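PDB 3CTD: putative ATPase, AAA family, which probably acts as a DNA-dependent ATPase in the cellular response to stalled replication and is represented here by its C-terminal, mostly helical part. Local coordinates for residues N69-F72 with R73-I77; L146-N149 with H150-N153; Y56-A59 with N60-A64. The protein carries 1 engineered substitution. All coordinates share one frame; numbering follows the deposited sequence.

Contact 1 of 3, residues N69-F72 with R73-I77; sequences NFIF and RRLLI
Phe70, Arg73 and Arg74 form a local side-chain contact between successive turns of helix 68-83, on a flank that is partly exposed. The phenyl group of Phe70 is directed along this flank, against Ile39 of helix 36-47, by a first torsion that sets CG anti to the backbone N (chi1 177°), and the two arginines approach it in different ways. Arg73 NH1 comes to the ring edge, near the ring plane and 3.7 Å from Phe70 CD1, with ring and guanidinium planes 50° apart. The Arg73 chain bends at chi3 and lays one guanidinium face back over the preceding turn, which brings NH2 to 3.5 Å from Asn69 CB. Arg74 instead offers a guanidinium face to the rim of the same ring. Its NH2 is 3.8 Å from Phe70 CE1, and the planes stand at 74°, so the ring meets this guanidinium nearly edge-on.

The i to i+3 and i to i+4 spacing of an alpha-helix produces both pairs, and the helix belongs to the helical bundle of the MgsA-type C-terminal region. Away from the arginines the contact is apolar and buried. Leu75 CD1 packs obliquely on the Phe72 ring, 3.9 Å from Phe72 CD1, and also meets Ile71 CG2 at 4.1 Å, the Ile71 and Leu75 side chains running alongside one another. Helices 36-47, 90-104 and 110-121 surround these residues, while Arg73 and Leu76 pack on Val104 and Phe112 of the second subunit. Backbone bonds join the turns, among them Leu75 N to Ile71 O at 3.0 Å.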
loop_
_atom_site.group_PDB
_atom_site.type_symbol
_atom_site.label_atom_id
_atom_site.label_comp_id
_atom_site.label_asym_id
_atom_site.label_seq_id
_atom_site.Cartn_x
_atom_site.Cartn_y
_atom_site.Cartn_z
ATOM N N ASN B 69 -11.747 -5.054 -17.054
ATOM C CA ASN B 69 -12.056 -3.772 -16.372
ATOM C C ASN B 69 -13.393 -3.812 -15.656
ATOM O O ASN B 69 -13.503 -3.344 -14.514
ATOM C CB ASN B 69 -12.044 -2.589 -17.348
ATOM C CG ASN B 69 -10.685 -2.404 -18.004
ATOM O OD1 ASN B 69 -9.662 -2.289 -17.315
ATOM N ND2 ASN B 69 -10.658 -2.437 -19.345
ATOM N N PHE B 70 -14.407 -4.394 -16.297
ATOM C CA PHE B 70 -15.674 -4.582 -15.621
ATOM C C PHE B 70 -15.517 -5.474 -14.364
ATOM O O PHE B 70 -15.980 -5.132 -13.280
ATOM C CB PHE B 70 -16.729 -5.105 -16.581
ATOM C CG PHE B 70 -18.030 -5.384 -15.947
ATOM C CD1 PHE B 70 -18.740 -4.375 -15.316
ATOM C CD2 PHE B 70 -18.562 -6.660 -15.973
ATOM C CE1 PHE B 70 -19.982 -4.632 -14.722
ATOM C CE2 PHE B 70 -19.792 -6.930 -15.371
ATOM C CZ PHE B 70 -20.517 -5.902 -14.747
ATOM N N ILE B 71 -14.804 -6.575 -14.472
ATOM C CA ILE B 71 -14.631 -7.445 -13.289
ATOM C C ILE B 71 -13.900 -6.695 -12.162
ATOM O O ILE B 71 -14.290 -6.759 -11.001
ATOM C CB ILE B 71 -13.833 -8.722 -13.650
ATOM C CG1 ILE B 71 -14.567 -9.527 -14.741
ATOM C CG2 ILE B 71 -13.480 -9.517 -12.405
ATOM C CD1 ILE B 71 -13.628 -10.494 -15.498
ATOM N N PHE B 72 -12.847 -5.976 -12.512
ATOM C CA PHE B 72 -12.108 -5.150 -11.527
ATOM C C PHE B 72 -12.937 -4.037 -10.884
ATOM O O PHE B 72 -12.684 -3.687 -9.739
ATOM C CB PHE B 72 -10.833 -4.542 -12.112
ATOM C CG PHE B 72 -9.661 -5.435 -12.000
ATOM C CD1 PHE B 72 -9.236 -5.884 -10.748
ATOM C CD2 PHE B 72 -8.993 -5.856 -13.126
ATOM C CE1 PHE B 72 -8.148 -6.729 -10.631
ATOM C CE2 PHE B 72 -7.912 -6.685 -12.998
ATOM C CZ PHE B 72 -7.490 -7.138 -11.755
ATOM N N ARG B 73 -13.919 -3.504 -11.608
ATOM C CA ARG B 73 -14.823 -2.494 -11.024
ATOM C C ARG B 73 -15.595 -3.087 -9.866
ATOM O O ARG B 73 -15.620 -2.514 -8.778
ATOM C CB ARG B 73 -15.807 -1.943 -12.065
ATOM C CG ARG B 73 -15.423 -0.597 -12.649
ATOM C CD ARG B 73 -16.401 -0.122 -13.759
ATOM N NE ARG B 73 -15.558 -0.084 -14.938
ATOM C CZ ARG B 73 -15.823 -0.653 -16.098
ATOM N NH1 ARG B 73 -17.006 -1.260 -16.303
ATOM N NH2 ARG B 73 -14.891 -0.568 -17.047
ATOM N N ARG B 74 -16.200 -4.243 -10.113
ATOM C CA ARG B 74 -16.955 -4.946 -9.106
ATOM C C ARG B 74 -16.108 -5.445 -7.972
ATOM O O ARG B 74 -16.564 -5.462 -6.850
ATOM C CB ARG B 74 -17.759 -6.097 -9.715
ATOM C CG ARG B 74 -18.923 -5.621 -10.564
ATOM C CD ARG B 74 -20.063 -4.859 -9.800
ATOM N NE ARG B 74 -20.978 -4.251 -10.786
ATOM C CZ ARG B 74 -22.064 -4.849 -11.331
ATOM N NH1 ARG B 74 -22.425 -6.089 -10.965
ATOM N NH2 ARG B 74 -22.799 -4.201 -12.250
ATOM N N LEU B 75 -14.873 -5.841 -8.248
ATOM C CA LEU B 75 -13.961 -6.190 -7.184
ATOM C C LEU B 75 -13.574 -4.941 -6.340
ATOM O O LEU B 75 -13.464 -5.034 -5.108
ATOM C CB LEU B 75 -12.713 -6.861 -7.744
ATOM C CG LEU B 75 -12.798 -8.274 -8.337
ATOM C CD1 LEU B 75 -11.441 -8.595 -8.947
ATOM C CD2 LEU B 75 -13.066 -9.239 -7.216
ATOM N N LEU B 76 -13.389 -3.781 -6.977
ATOM C CA LEU B 76 -13.028 -2.584 -6.225
ATOM C C LEU B 76 -14.206 -2.216 -5.327
ATOM O O LEU B 76 -14.041 -2.044 -4.112
ATOM C CB LEU B 76 -12.642 -1.409 -7.119
ATOM C CG LEU B 76 -11.270 -1.456 -7.829
ATOM C CD1 LEU B 76 -11.247 -0.451 -9.013
ATOM C CD2 LEU B 76 -10.066 -1.239 -6.900
ATOM N N ILE B 77 -15.395 -2.134 -5.925
ATOM C CA ILE B 77 -16.640 -1.947 -5.177
ATOM C C ILE B 77 -16.819 -2.904 -3.999
ATOM O O ILE B 77 -17.085 -2.485 -2.882
ATOM C CB ILE B 77 -17.860 -2.077 -6.104
ATOM C CG1 ILE B 77 -17.772 -1.015 -7.221
ATOM C CG2 ILE B 77 -19.168 -1.999 -5.303
ATOM C CD1 ILE B 77 -18.929 -1.096 -8.257
#

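Contact 2 of 3, residues L146-N149 with H150-N153; sequences LVPN and HLKN
His150 and Leu151 both pack on Pro148, the histidine at CB and the leucine at CG, in a tight turn on the surface of the chain. The imidazole approaches the proline obliquely, with His150 CE1 3.7 Å from Pro148 CB. It is placed there by a first torsion (chi1 67°) that sets CG between the backbone N and the carbonyl carbon. A hydrogen bond from NE2 to Glu172 O fixes the ring at its far end, and Leu151 CG lies over one face, offset toward the rim. The Leu151 side chain runs across the proline at a slant, its CD1 3.9 Å from Pro148 CG. Val147 lies about perpendicular to Leu151 and brings CG1 to 4.0 Å from Leu151 CB.

The backbone here is a short 3-10 turn within the long loop between helices 131-139 and 191-197. Leu151 N donates to Pro148 O over 3.0 Å, and Lys152 N to Asn149 O over 3.3 Å. In both bonds the donor sits well above the carbonyl plane, by 48° and 68°. Asn149 and Lys152 run side by side, pointing the same way. Asn149 OD1 is 3.2 Å from Lys152 CE but 3.8 Å from Lys152 NZ, so the amide meets the end of the aliphatic chain more closely than the amine. The second subunit packs against the turn: Val147 and Leu151 lie on its Ala41, Pro148 on its Trp57 and Lys152 on its Asp37, and Leu151 O is hydrogen-bonded to its Ser40 OG.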
loop_
_atom_site.group_PDB
_atom_site.type_symbol
_atom_site.label_atom_id
_atom_site.label_comp_id
_atom_site.label_asym_id
_atom_site.label_seq_id
_atom_site.Cartn_x
_atom_site.Cartn_y
_atom_site.Cartn_z
ATOM N N LEU B 146 -28.553 23.326 8.782
ATOM C CA LEU B 146 -27.575 24.449 8.707
ATOM C C LEU B 146 -26.302 24.106 9.442
ATOM O O LEU B 146 -26.305 23.224 10.309
ATOM C CB LEU B 146 -28.136 25.732 9.297
ATOM C CG LEU B 146 -29.134 26.422 8.365
ATOM C CD1 LEU B 146 -29.690 27.690 9.061
ATOM C CD2 LEU B 146 -28.512 26.719 6.957
ATOM N N VAL B 147 -25.200 24.755 9.092
ATOM C CA VAL B 147 -23.984 24.314 9.720
ATOM C C VAL B 147 -23.866 25.001 11.047
ATOM O O VAL B 147 -24.085 26.188 11.127
ATOM C CB VAL B 147 -22.740 24.511 8.830
ATOM C CG1 VAL B 147 -21.524 23.944 9.541
ATOM C CG2 VAL B 147 -22.921 23.809 7.528
ATOM N N PRO B 148 -23.553 24.253 12.109
ATOM C CA PRO B 148 -23.363 25.018 13.348
ATOM C C PRO B 148 -22.243 26.055 13.193
ATOM O O PRO B 148 -21.237 25.773 12.532
ATOM C CB PRO B 148 -22.988 23.948 14.379
ATOM C CG PRO B 148 -23.623 22.655 13.835
ATOM C CD PRO B 148 -23.704 22.799 12.331
ATOM N N ASN B 149 -22.435 27.234 13.772
ATOM C CA ASN B 149 -21.441 28.290 13.737
ATOM C C ASN B 149 -20.001 27.875 14.039
ATOM O O ASN B 149 -19.070 28.303 13.344
ATOM C CB ASN B 149 -21.886 29.514 14.563
ATOM C CG ASN B 149 -23.242 30.096 14.065
ATOM O OD1 ASN B 149 -23.602 29.988 12.865
ATOM N ND2 ASN B 149 -23.995 30.695 14.985
ATOM N N HIS B 150 -19.792 27.062 15.073
ATOM C CA HIS B 150 -18.417 26.777 15.473
ATOM C C HIS B 150 -17.739 25.785 14.513
ATOM O O HIS B 150 -16.578 25.474 14.677
ATOM C CB HIS B 150 -18.367 26.254 16.904
ATOM C CG HIS B 150 -19.005 24.920 17.067
ATOM N ND1 HIS B 150 -20.368 24.760 17.126
ATOM C CD2 HIS B 150 -18.477 23.681 17.176
ATOM C CE1 HIS B 150 -20.660 23.480 17.249
ATOM N NE2 HIS B 150 -19.528 22.800 17.278
ATOM N N LEU B 151 -18.498 25.295 13.527
ATOM C CA LEU B 151 -18.045 24.288 12.586
ATOM C C LEU B 151 -17.906 24.867 11.199
ATOM O O LEU B 151 -17.492 24.162 10.294
ATOM C CB LEU B 151 -18.993 23.092 12.517
ATOM C CG LEU B 151 -19.160 22.289 13.809
ATOM C CD1 LEU B 151 -20.099 21.089 13.602
ATOM C CD2 LEU B 151 -17.822 21.889 14.363
ATOM N N LYS B 152 -18.264 26.140 11.035
ATOM C CA LYS B 152 -18.084 26.825 9.761
ATOM C C LYS B 152 -16.619 27.057 9.416
ATOM O O LYS B 152 -15.723 27.053 10.277
ATOM C CB LYS B 152 -18.799 28.183 9.758
ATOM C CG LYS B 152 -20.315 28.090 9.618
ATOM C CD LYS B 152 -20.937 29.467 9.427
ATOM C CE LYS B 152 -22.365 29.454 9.932
ATOM N NZ LYS B 152 -23.208 30.341 9.078
ATOM N N ASN B 153 -16.376 27.286 8.142
ATOM C CA ASN B 153 -15.055 27.657 7.705
ATOM C C ASN B 153 -14.517 28.906 8.443
ATOM O O ASN B 153 -15.192 29.950 8.464
ATOM C CB ASN B 153 -15.130 27.881 6.198
ATOM C CG ASN B 153 -13.813 28.233 5.611
ATOM O OD1 ASN B 153 -13.726 29.182 4.853
ATOM N ND2 ASN B 153 -12.762 27.491 5.970
#

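Contact 3 of 3, residues Y56-A59 with N60-A64; sequences YWLA and NMVEA
Asn60 lies against the preceding turn of helix 51-63, where its side chain meets Trp57. With CG anti to the backbone N (chi1 -177°), the amide reaches along the helix to the indole, and ND2 comes to the ring edge, near its plane, 3.9 Å from Trp57 CZ3. The two side chains cross at a slant, with amide and indole planes 38° apart. Closer in, Asn60 CB packs at 3.3 Å from Trp57 O, and Asn60 N donates a nearly straight hydrogen bond (169°) to Tyr56 O, 2.9 Å away. The indole is held on one face and at NE1: the Tyr56 ring presents its CD2 over the centre of that face, and NE1 is hydrogen-bonded to Tyr173 O of the third subunit.

Ala59, which like Asn60 has much of its surface buried by this contact, is a small side chain of the helix that meets only the adjoining backbone here. Leu58 works through its side chain: CD1 stands 4.3 Å from Met61 CE and equally far from Val62 CG1. The Met61 chain bends at chi3 and turns its methyl back toward the previous turn, while its CG rests 3.3 Å from Trp57 O. Met61 N bonds to that same carbonyl oxygen and Val62 N to Leu58 O, each spanning four residues.

Met61 packs on Val38 and Ile39, and Leu58 on Ser117 and on Ile132 of the third subunit. The arrangement is that of a bundle helix packed on helices 36-47 and 110-121 of its own chain and on a neighbouring subunit, in the MgsA-type C-terminal region.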
loop_
_atom_site.group_PDB
_atom_site.type_symbol
_atom_site.label_atom_id
_atom_site.label_comp_id
_atom_site.label_asym_id
_atom_site.label_seq_id
_atom_site.Cartn_x
_atom_site.Cartn_y
_atom_site.Cartn_z
ATOM N N TYR B 56 -14.653 -20.443 -9.717
ATOM C CA TYR B 56 -15.483 -20.988 -10.775
ATOM C C TYR B 56 -16.203 -19.880 -11.533
ATOM O O TYR B 56 -16.111 -19.822 -12.773
ATOM C CB TYR B 56 -16.443 -22.011 -10.189
ATOM C CG TYR B 56 -17.346 -22.641 -11.177
ATOM C CD1 TYR B 56 -16.958 -23.774 -11.884
ATOM C CD2 TYR B 56 -18.600 -22.109 -11.414
ATOM C CE1 TYR B 56 -17.796 -24.338 -12.834
ATOM C CE2 TYR B 56 -19.456 -22.667 -12.340
ATOM C CZ TYR B 56 -19.059 -23.782 -13.051
ATOM O OH TYR B 56 -19.932 -24.351 -13.961
ATOM N N TRP B 57 -16.855 -18.945 -10.834
ATOM C CA TRP B 57 -17.535 -17.862 -11.583
ATOM C C TRP B 57 -16.573 -16.902 -12.254
ATOM O O TRP B 57 -16.876 -16.370 -13.310
ATOM C CB TRP B 57 -18.594 -17.110 -10.727
ATOM C CG TRP B 57 -19.598 -18.058 -10.131
ATOM C CD1 TRP B 57 -19.701 -18.408 -8.827
ATOM C CD2 TRP B 57 -20.582 -18.836 -10.848
ATOM N NE1 TRP B 57 -20.699 -19.336 -8.673
ATOM C CE2 TRP B 57 -21.262 -19.612 -9.897
ATOM C CE3 TRP B 57 -20.956 -18.941 -12.213
ATOM C CZ2 TRP B 57 -22.323 -20.490 -10.249
ATOM C CZ3 TRP B 57 -21.999 -19.813 -12.576
ATOM C CH2 TRP B 57 -22.666 -20.580 -11.587
ATOM N N LEU B 58 -15.409 -16.666 -11.668
ATOM C CA LEU B 58 -14.332 -15.917 -12.386
ATOM C C LEU B 58 -13.986 -16.605 -13.715
ATOM O O LEU B 58 -14.003 -15.992 -14.778
ATOM C CB LEU B 58 -13.043 -15.785 -11.529
ATOM C CG LEU B 58 -11.894 -15.013 -12.177
ATOM C CD1 LEU B 58 -12.290 -13.569 -12.573
ATOM C CD2 LEU B 58 -10.749 -14.973 -11.240
ATOM N N ALA B 59 -13.696 -17.895 -13.641
ATOM C CA ALA B 59 -13.312 -18.666 -14.815
ATOM C C ALA B 59 -14.433 -18.626 -15.875
ATOM O O ALA B 59 -14.173 -18.426 -17.084
ATOM C CB ALA B 59 -12.975 -20.114 -14.388
ATOM N N ASN B 60 -15.678 -18.806 -15.416
ATOM C CA ASN B 60 -16.832 -18.659 -16.274
ATOM C C ASN B 60 -16.751 -17.360 -17.045
ATOM O O ASN B 60 -16.800 -17.338 -18.274
ATOM C CB ASN B 60 -18.089 -18.647 -15.416
ATOM C CG ASN B 60 -19.371 -18.564 -16.246
ATOM O OD1 ASN B 60 -19.565 -17.655 -17.088
ATOM N ND2 ASN B 60 -20.260 -19.505 -16.005
ATOM N N MET B 61 -16.595 -16.260 -16.310
ATOM C CA MET B 61 -16.603 -14.918 -16.908
ATOM C C MET B 61 -15.529 -14.716 -17.985
ATOM O O MET B 61 -15.811 -14.141 -19.042
ATOM C CB MET B 61 -16.546 -13.817 -15.828
ATOM C CG MET B 61 -17.846 -13.651 -14.954
ATOM S SD MET B 61 -17.797 -12.131 -13.996
ATOM C CE MET B 61 -16.446 -12.670 -12.961
ATOM N N VAL B 62 -14.303 -15.169 -17.740
ATOM C CA VAL B 62 -13.258 -14.945 -18.744
ATOM C C VAL B 62 -13.412 -15.829 -19.998
ATOM O O VAL B 62 -13.173 -15.352 -21.110
ATOM C CB VAL B 62 -11.748 -14.900 -18.169
ATOM C CG1 VAL B 62 -11.717 -14.841 -16.675
ATOM C CG2 VAL B 62 -10.878 -16.004 -18.721
ATOM N N GLU B 63 -13.836 -17.089 -19.844
ATOM C CA GLU B 63 -14.208 -17.889 -21.020
ATOM C C GLU B 63 -15.222 -17.181 -21.853
ATOM O O GLU B 63 -15.149 -17.254 -23.077
ATOM C CB GLU B 63 -14.795 -19.239 -20.632
ATOM C CG GLU B 63 -14.112 -19.774 -19.424
ATOM C CD GLU B 63 -12.674 -20.221 -19.700
ATOM O OE1 GLU B 63 -12.405 -20.739 -20.831
ATOM O OE2 GLU B 63 -11.828 -20.088 -18.758
ATOM N N ALA B 64 -16.161 -16.497 -21.199
ATOM C CA ALA B 64 -17.262 -15.865 -21.910
ATOM C C ALA B 64 -16.867 -14.505 -22.470
ATOM O O ALA B 64 -17.690 -13.774 -23.015
ATOM C CB ALA B 64 -18.516 -15.760 -21.005
#

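In the fold
Contacts 1 and 3 lie on consecutive helices, 68-83 and 51-63, with centres about 14 Å apart, and they touch where Ile71 packs on Met61 and Leu58. Contact 3 is buried and mixes apolar packing with an amide at an indole edge; contact 1 is partly buried, pairing an apolar inner side with an arginine-lined flank. Contact 2 is a surface turn on the opposite side of the chain's centre, its centre about 38 Å from that of contact 1 and 51 Å from that of contact 3, and a 3-10 turn replaces their alpha-helical bonding. Assembly links the distant ends: Trp57 of the second subunit packs on contact 2, whereas contact 3 meets the third subunit.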